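Local coordinates for protein amine Dehydrogenase (Pseudomonas putida, PDB 1JMX) that probably carries electrons through two covalently bound c-type hemes, as the heme-binding alpha subunit of a quinohemoprotein amine dehydrogenase, at residues A[93-98]-A[153-158]; A[102-107]-A[124-129]. One frame throughout, in Å; residues are numbered along the deposited sequence.

Interaction 1 (A[93-98]-A[153-158]); sequences DTQLSE and VPDLAK
D155 and Q95 meet at the outer side of the contact between helices 94-100 and 144-159, while L96 and L156 close its buried side. The Q95 side chain leaves with CG anti to the backbone N (chi1 -175°) and stays extended, which carries its amide across to helix 144-159; there NE2 lies 3.4 Å from D155 OD1. Amide and carboxylate are turned 62° against each other. The Q95 side chain also touches Q151 and V152 of the same helix. D155 OD1 comes within 4.5 Å of D93 OD2, a like-charged pair that R159 probably offsets: it forms a salt bridge with D93 and a long, weak ion pair with D155. D93 is itself the N-cap of helix 94-100, its OD2 receiving a weak bond from L96 N.

Beneath these polar groups the leucines meet methyl to methyl, L96 CD2 to L156 CD2 at 3.8 Å, their side chains crossing at about a right angle. L156 also touches W119 and a heme c. L96 packs about 4 Å, side chain to side chain, from C100, a covalent heme attachment point. This is helix packing in a c-type cytochrome domain, joining the start of the helix that leads into a CXXCH heme-binding motif to a helix lining the same heme pocket.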
loop_
_atom_site.group_PDB
_atom_site.type_symbol
_atom_site.label_atom_id
_atom_site.label_comp_id
_atom_site.label_asym_id
_atom_site.label_seq_id
_atom_site.Cartn_x
_atom_site.Cartn_y
_atom_site.Cartn_z
ATOM N N ASP A 93 12.958 13.374 -2.737
ATOM C CA ASP A 93 12.422 14.547 -3.423
ATOM C C ASP A 93 10.983 14.256 -3.874
ATOM O O ASP A 93 10.610 13.097 -4.034
ATOM C CB ASP A 93 13.319 14.930 -4.608
ATOM C CG ASP A 93 13.541 13.783 -5.578
ATOM O OD1 ASP A 93 14.110 12.750 -5.161
ATOM O OD2 ASP A 93 13.154 13.923 -6.758
ATOM N N THR A 94 10.185 15.299 -4.094
ATOM C CA THR A 94 8.782 15.123 -4.478
ATOM C C THR A 94 8.564 14.356 -5.774
ATOM O O THR A 94 7.658 13.535 -5.858
ATOM C CB THR A 94 8.001 16.465 -4.554
ATOM O OG1 THR A 94 8.590 17.319 -5.541
ATOM C CG2 THR A 94 8.012 17.172 -3.212
ATOM N N GLN A 95 9.407 14.596 -6.771
ATOM C CA GLN A 95 9.257 13.912 -8.048
ATOM C C GLN A 95 9.344 12.396 -7.891
ATOM O O GLN A 95 8.508 11.668 -8.411
ATOM C CB GLN A 95 10.296 14.399 -9.043
ATOM C CG GLN A 95 10.127 13.812 -10.408
ATOM C CD GLN A 95 11.309 14.098 -11.283
ATOM O OE1 GLN A 95 11.183 14.778 -12.296
ATOM N NE2 GLN A 95 12.479 13.593 -10.895
ATOM N N LEU A 96 10.337 11.933 -7.143
ATOM C CA LEU A 96 10.519 10.507 -6.908
ATOM C C LEU A 96 9.399 9.965 -6.020
ATOM O O LEU A 96 8.951 8.840 -6.201
ATOM C CB LEU A 96 11.896 10.249 -6.262
ATOM C CG LEU A 96 12.479 8.830 -6.144
ATOM C CD1 LEU A 96 11.840 8.039 -5.010
ATOM C CD2 LEU A 96 12.329 8.103 -7.467
ATOM N N SER A 97 8.952 10.764 -5.057
ATOM C CA SER A 97 7.887 10.340 -4.139
ATOM C C SER A 97 6.538 10.147 -4.809
ATOM O O SER A 97 5.884 9.138 -4.600
ATOM C CB SER A 97 7.724 11.346 -2.993
ATOM O OG SER A 97 8.957 11.558 -2.331
ATOM N N GLU A 98 6.117 11.134 -5.590
ATOM C CA GLU A 98 4.835 11.077 -6.279
ATOM C C GLU A 98 4.825 10.054 -7.395
ATOM O O GLU A 98 3.867 9.306 -7.553
ATOM C CB GLU A 98 4.486 12.439 -6.860
ATOM C CG GLU A 98 4.340 13.498 -5.812
ATOM C CD GLU A 98 4.037 14.857 -6.387
ATOM O OE1 GLU A 98 4.446 15.136 -7.539
ATOM O OE2 GLU A 98 3.403 15.656 -5.665
ATOM N N VAL A 153 13.044 8.928 -15.902
ATOM C CA VAL A 153 14.031 7.939 -16.344
ATOM C C VAL A 153 15.464 8.496 -16.342
ATOM O O VAL A 153 16.364 7.863 -15.805
ATOM C CB VAL A 153 13.658 7.309 -17.721
ATOM C CG1 VAL A 153 14.815 6.481 -18.262
ATOM C CG2 VAL A 153 12.416 6.441 -17.574
ATOM N N PRO A 154 15.686 9.690 -16.935
ATOM C CA PRO A 154 17.018 10.310 -16.980
ATOM C C PRO A 154 17.556 10.692 -15.591
ATOM O O PRO A 154 18.763 10.711 -15.371
ATOM C CB PRO A 154 16.780 11.553 -17.830
ATOM C CG PRO A 154 15.668 11.150 -18.716
ATOM C CD PRO A 154 14.746 10.458 -17.769
ATOM N N ASP A 155 16.654 11.025 -14.671
ATOM C CA ASP A 155 17.038 11.394 -13.312
ATOM C C ASP A 155 17.442 10.124 -12.568
ATOM O O ASP A 155 18.473 10.091 -11.905
ATOM C CB ASP A 155 15.866 12.096 -12.595
ATOM C CG ASP A 155 16.252 12.653 -11.225
ATOM O OD1 ASP A 155 15.550 12.352 -10.228
ATOM O OD2 ASP A 155 17.250 13.409 -11.146
ATOM N N LEU A 156 16.638 9.073 -12.721
ATOM C CA LEU A 156 16.894 7.789 -12.078
ATOM C C LEU A 156 18.232 7.226 -12.546
ATOM O O LEU A 156 18.958 6.619 -11.766
ATOM C CB LEU A 156 15.784 6.786 -12.411
ATOM C CG LEU A 156 14.380 6.889 -11.815
ATOM C CD1 LEU A 156 13.460 5.896 -12.499
ATOM C CD2 LEU A 156 14.424 6.623 -10.325
ATOM N N ALA A 157 18.548 7.437 -13.822
ATOM C CA ALA A 157 19.793 6.949 -14.402
ATOM C C ALA A 157 21.008 7.712 -13.889
ATOM O O ALA A 157 22.090 7.155 -13.757
ATOM C CB ALA A 157 19.731 7.022 -15.916
ATOM N N LYS A 158 20.833 8.996 -13.618
ATOM C CA LYS A 158 21.926 9.814 -13.113
ATOM C C LYS A 158 22.168 9.568 -11.615
ATOM O O LYS A 158 23.316 9.502 -11.155
ATOM C CB LYS A 158 21.629 11.292 -13.375
ATOM C CG LYS A 158 22.737 12.232 -12.932
ATOM C CD LYS A 158 22.458 13.680 -13.336
ATOM C CE LYS A 158 22.760 13.905 -14.814
ATOM N NZ LYS A 158 22.721 15.361 -15.193
#

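Interaction 2 (A[102-107]-A[124-129]); sequences RCHSGA and NFHLGQ. With HEC (heme c), chain E.
H104 and H126 meet across the heme iron, their NE2 atoms 4.2 Å apart with the metal between. H104 NE2 binds the iron at 2.0 Å and H126 NE2 binds it at 2.1 Å, from opposite faces of the porphyrin and almost in line, with the two imidazole planes about 54° apart. On the H104 side the heme is also tethered by a thioether, C103 SG to heme CAC at 1.8 Å. The R102 guanidinium turns one face to the heme methyl CMC, which lies 3.8 Å from R102 NH2.

The second shell fixes the rotation of each ring. H104 ND1 donates to S105 O at 2.9 Å, nearly straight (168°) and with the acceptor in the ring plane, while H126 ND1 bonds to L122 O, one turn earlier on helix 116-129. The carbonyl acceptors would probably make both imidazoles stronger donors to iron. Farther out, S105 OG caps R108 N at the start of the next helix, and R108 hydrogen-bonds to the heme. Together with C100, C103 and H104 form the CXXCH motif of a c-type cytochrome, and H126 completes a bis-histidine heme.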
loop_
_atom_site.group_PDB
_atom_site.type_symbol
_atom_site.label_atom_id
_atom_site.label_comp_id
_atom_site.label_asym_id
_atom_site.label_seq_id
_atom_site.Cartn_x
_atom_site.Cartn_y
_atom_site.Cartn_z
ATOM N N ARG A 102 4.718 6.346 -4.149
ATOM C CA ARG A 102 3.345 6.471 -3.671
ATOM C C ARG A 102 2.627 5.131 -3.507
ATOM O O ARG A 102 1.552 5.062 -2.927
ATOM C CB ARG A 102 2.537 7.403 -4.578
ATOM C CG ARG A 102 2.306 6.875 -5.968
ATOM C CD ARG A 102 1.348 7.765 -6.718
ATOM N NE ARG A 102 1.137 7.311 -8.089
ATOM C CZ ARG A 102 0.310 6.330 -8.451
ATOM N NH1 ARG A 102 -0.401 5.671 -7.547
ATOM N NH2 ARG A 102 0.163 6.040 -9.740
ATOM N N CYS A 103 3.252 4.071 -3.998
ATOM C CA CYS A 103 2.705 2.724 -3.916
ATOM C C CYS A 103 3.544 1.963 -2.904
ATOM O O CYS A 103 3.062 1.574 -1.841
ATOM C CB CYS A 103 2.809 2.068 -5.287
ATOM S SG CYS A 103 1.444 2.472 -6.359
ATOM N N HIS A 104 4.788 1.699 -3.289
ATOM C CA HIS A 104 5.750 1.043 -2.427
ATOM C C HIS A 104 6.722 2.147 -2.001
ATOM O O HIS A 104 6.586 3.297 -2.418
ATOM C CB HIS A 104 6.478 -0.097 -3.161
ATOM C CG HIS A 104 7.013 0.275 -4.512
ATOM N ND1 HIS A 104 8.077 1.131 -4.692
ATOM C CD2 HIS A 104 6.625 -0.101 -5.752
ATOM C CE1 HIS A 104 8.322 1.268 -5.980
ATOM N NE2 HIS A 104 7.454 0.530 -6.648
ATOM N N SER A 105 7.702 1.798 -1.183
ATOM C CA SER A 105 8.676 2.767 -0.700
ATOM C C SER A 105 9.592 3.290 -1.800
ATOM O O SER A 105 9.768 2.648 -2.830
ATOM C CB SER A 105 9.536 2.132 0.397
ATOM O OG SER A 105 10.424 1.173 -0.146
ATOM N N GLY A 106 10.158 4.471 -1.579
ATOM C CA GLY A 106 11.097 5.044 -2.519
ATOM C C GLY A 106 12.447 4.367 -2.326
ATOM O O GLY A 106 13.317 4.473 -3.182
ATOM N N ALA A 107 12.621 3.686 -1.191
ATOM C CA ALA A 107 13.861 2.974 -0.878
ATOM C C ALA A 107 14.047 1.763 -1.788
ATOM O O ALA A 107 15.173 1.380 -2.083
ATOM C CB ALA A 107 13.878 2.540 0.574
ATOM N N ASN A 124 7.727 1.042 -18.431
ATOM C CA ASN A 124 6.786 0.372 -19.329
ATOM C C ASN A 124 6.141 -0.831 -18.662
ATOM O O ASN A 124 4.963 -1.094 -18.871
ATOM C CB ASN A 124 7.479 -0.051 -20.629
ATOM C CG ASN A 124 7.648 1.099 -21.594
ATOM O OD1 ASN A 124 6.713 1.480 -22.285
ATOM N ND2 ASN A 124 8.838 1.668 -21.630
ATOM N N PHE A 125 6.916 -1.559 -17.863
ATOM C CA PHE A 125 6.395 -2.717 -17.146
ATOM C C PHE A 125 5.312 -2.311 -16.151
ATOM O O PHE A 125 4.321 -3.007 -16.003
ATOM C CB PHE A 125 7.506 -3.465 -16.400
ATOM C CG PHE A 125 6.996 -4.353 -15.285
ATOM C CD1 PHE A 125 7.120 -3.961 -13.951
ATOM C CD2 PHE A 125 6.340 -5.548 -15.568
ATOM C CE1 PHE A 125 6.596 -4.738 -12.933
ATOM C CE2 PHE A 125 5.811 -6.332 -14.549
ATOM C CZ PHE A 125 5.939 -5.924 -13.231
ATOM N N HIS A 126 5.527 -1.209 -15.440
ATOM C CA HIS A 126 4.559 -0.738 -14.460
ATOM C C HIS A 126 3.213 -0.416 -15.081
ATOM O O HIS A 126 2.195 -0.977 -14.681
ATOM C CB HIS A 126 5.098 0.481 -13.711
ATOM C CG HIS A 126 6.054 0.132 -12.620
ATOM N ND1 HIS A 126 7.383 -0.171 -12.820
ATOM C CD2 HIS A 126 5.842 -0.017 -11.292
ATOM C CE1 HIS A 126 7.912 -0.491 -11.650
ATOM N NE2 HIS A 126 7.014 -0.409 -10.697
ATOM N N LEU A 127 3.214 0.484 -16.061
ATOM C CA LEU A 127 1.982 0.879 -16.737
ATOM C C LEU A 127 1.387 -0.300 -17.518
ATOM O O LEU A 127 0.182 -0.358 -17.724
ATOM C CB LEU A 127 2.238 2.059 -17.684
ATOM C CG LEU A 127 1.191 3.175 -17.776
ATOM C CD1 LEU A 127 1.424 3.951 -19.046
ATOM C CD2 LEU A 127 -0.228 2.647 -17.749
ATOM N N GLY A 128 2.236 -1.241 -17.928
ATOM C CA GLY A 128 1.765 -2.400 -18.666
ATOM C C GLY A 128 1.106 -3.445 -17.791
ATOM O O GLY A 128 0.062 -3.984 -18.144
ATOM N N GLN A 129 1.722 -3.716 -16.641
ATOM C CA GLN A 129 1.222 -4.694 -15.681
ATOM C C GLN A 129 0.015 -4.161 -14.889
ATOM O O GLN A 129 -0.888 -4.919 -14.536
ATOM C CB GLN A 129 2.346 -5.102 -14.722
ATOM C CG GLN A 129 2.031 -6.320 -13.858
ATOM C CD GLN A 129 1.879 -7.592 -14.673
ATOM O OE1 GLN A 129 2.334 -7.666 -15.809
ATOM N NE2 GLN A 129 1.234 -8.595 -14.095
HETATM FE FE HEC E . 7.256 0.069 -8.624
HETATM C CHA HEC E . 8.101 -3.124 -8.115
HETATM C CHB HEC E . 10.489 0.764 -9.310
HETATM C CHC HEC E . 6.405 3.272 -9.321
HETATM C CHD HEC E . 3.977 -0.679 -7.955
HETATM N NA HEC E . 8.926 -0.948 -8.671
HETATM C C1A HEC E . 9.107 -2.270 -8.427
HETATM C C2A HEC E . 10.483 -2.659 -8.554
HETATM C C3A HEC E . 11.156 -1.556 -8.876
HETATM C C4A HEC E . 10.186 -0.499 -8.963
HETATM C CMA HEC E . 12.650 -1.444 -9.124
HETATM C CAA HEC E . 11.022 -4.060 -8.372
HETATM C CBA HEC E . 11.482 -4.480 -9.766
HETATM C CGA HEC E . 12.049 -5.870 -9.904
HETATM O O1A HEC E . 12.123 -6.622 -8.947
HETATM O O2A HEC E . 12.419 -6.212 -11.007
HETATM N NB HEC E . 8.226 1.664 -9.182
HETATM C C1B HEC E . 9.593 1.791 -9.432
HETATM C C2B HEC E . 9.977 3.092 -9.864
HETATM C C3B HEC E . 8.820 3.811 -9.900
HETATM C C4B HEC E . 7.738 2.927 -9.450
HETATM C CMB HEC E . 11.401 3.554 -10.234
HETATM C CAB HEC E . 8.761 5.262 -10.355
HETATM C CBB HEC E . 8.182 5.493 -11.753
HETATM N NC HEC E . 5.559 1.082 -8.607
HETATM C C1C HEC E . 5.388 2.414 -8.916
HETATM C C2C HEC E . 4.019 2.819 -8.782
HETATM C C3C HEC E . 3.338 1.740 -8.390
HETATM C C4C HEC E . 4.289 0.638 -8.296
HETATM C CMC HEC E . 3.484 4.230 -9.042
HETATM C CAC HEC E . 1.880 1.785 -7.990
HETATM C CBC HEC E . 0.790 1.579 -9.024
HETATM N ND HEC E . 6.246 -1.549 -8.145
HETATM C C1D HEC E . 4.898 -1.713 -7.898
HETATM C C2D HEC E . 4.575 -3.108 -7.590
HETATM C C3D HEC E . 5.790 -3.761 -7.660
HETATM C C4D HEC E . 6.764 -2.795 -7.981
HETATM C CMD HEC E . 3.194 -3.674 -7.273
HETATM C CAD HEC E . 6.176 -5.232 -7.459
HETATM C CBD HEC E . 5.106 -6.181 -7.036
HETATM C CGD HEC E . 5.102 -6.350 -5.553
HETATM O O1D HEC E . 5.567 -5.428 -4.844
HETATM O O2D HEC E . 4.633 -7.406 -5.073
#

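How the interactions relate
Both interactions belong to the heme-binding domain; 102-107 follows almost directly on helix 94-100 and 124-129 precedes 153-158, so interaction 2 is nested within the chain loop that interaction 1 closes. Their centres lie about 12 Å apart and they touch by packing, L96 against G106 and S97 against R102. Interaction 1 is partly buried: a polar, charged outer side above a pair of leucines. Interaction 2 is fully buried, and its segments meet through iron, with little direct surface between them. Helices 116-129 and 144-159 follow each other in the chain; the first supplies H126 and the second L156, so the two contacts share a heme pocket, one by coordination, the other by apolar packing.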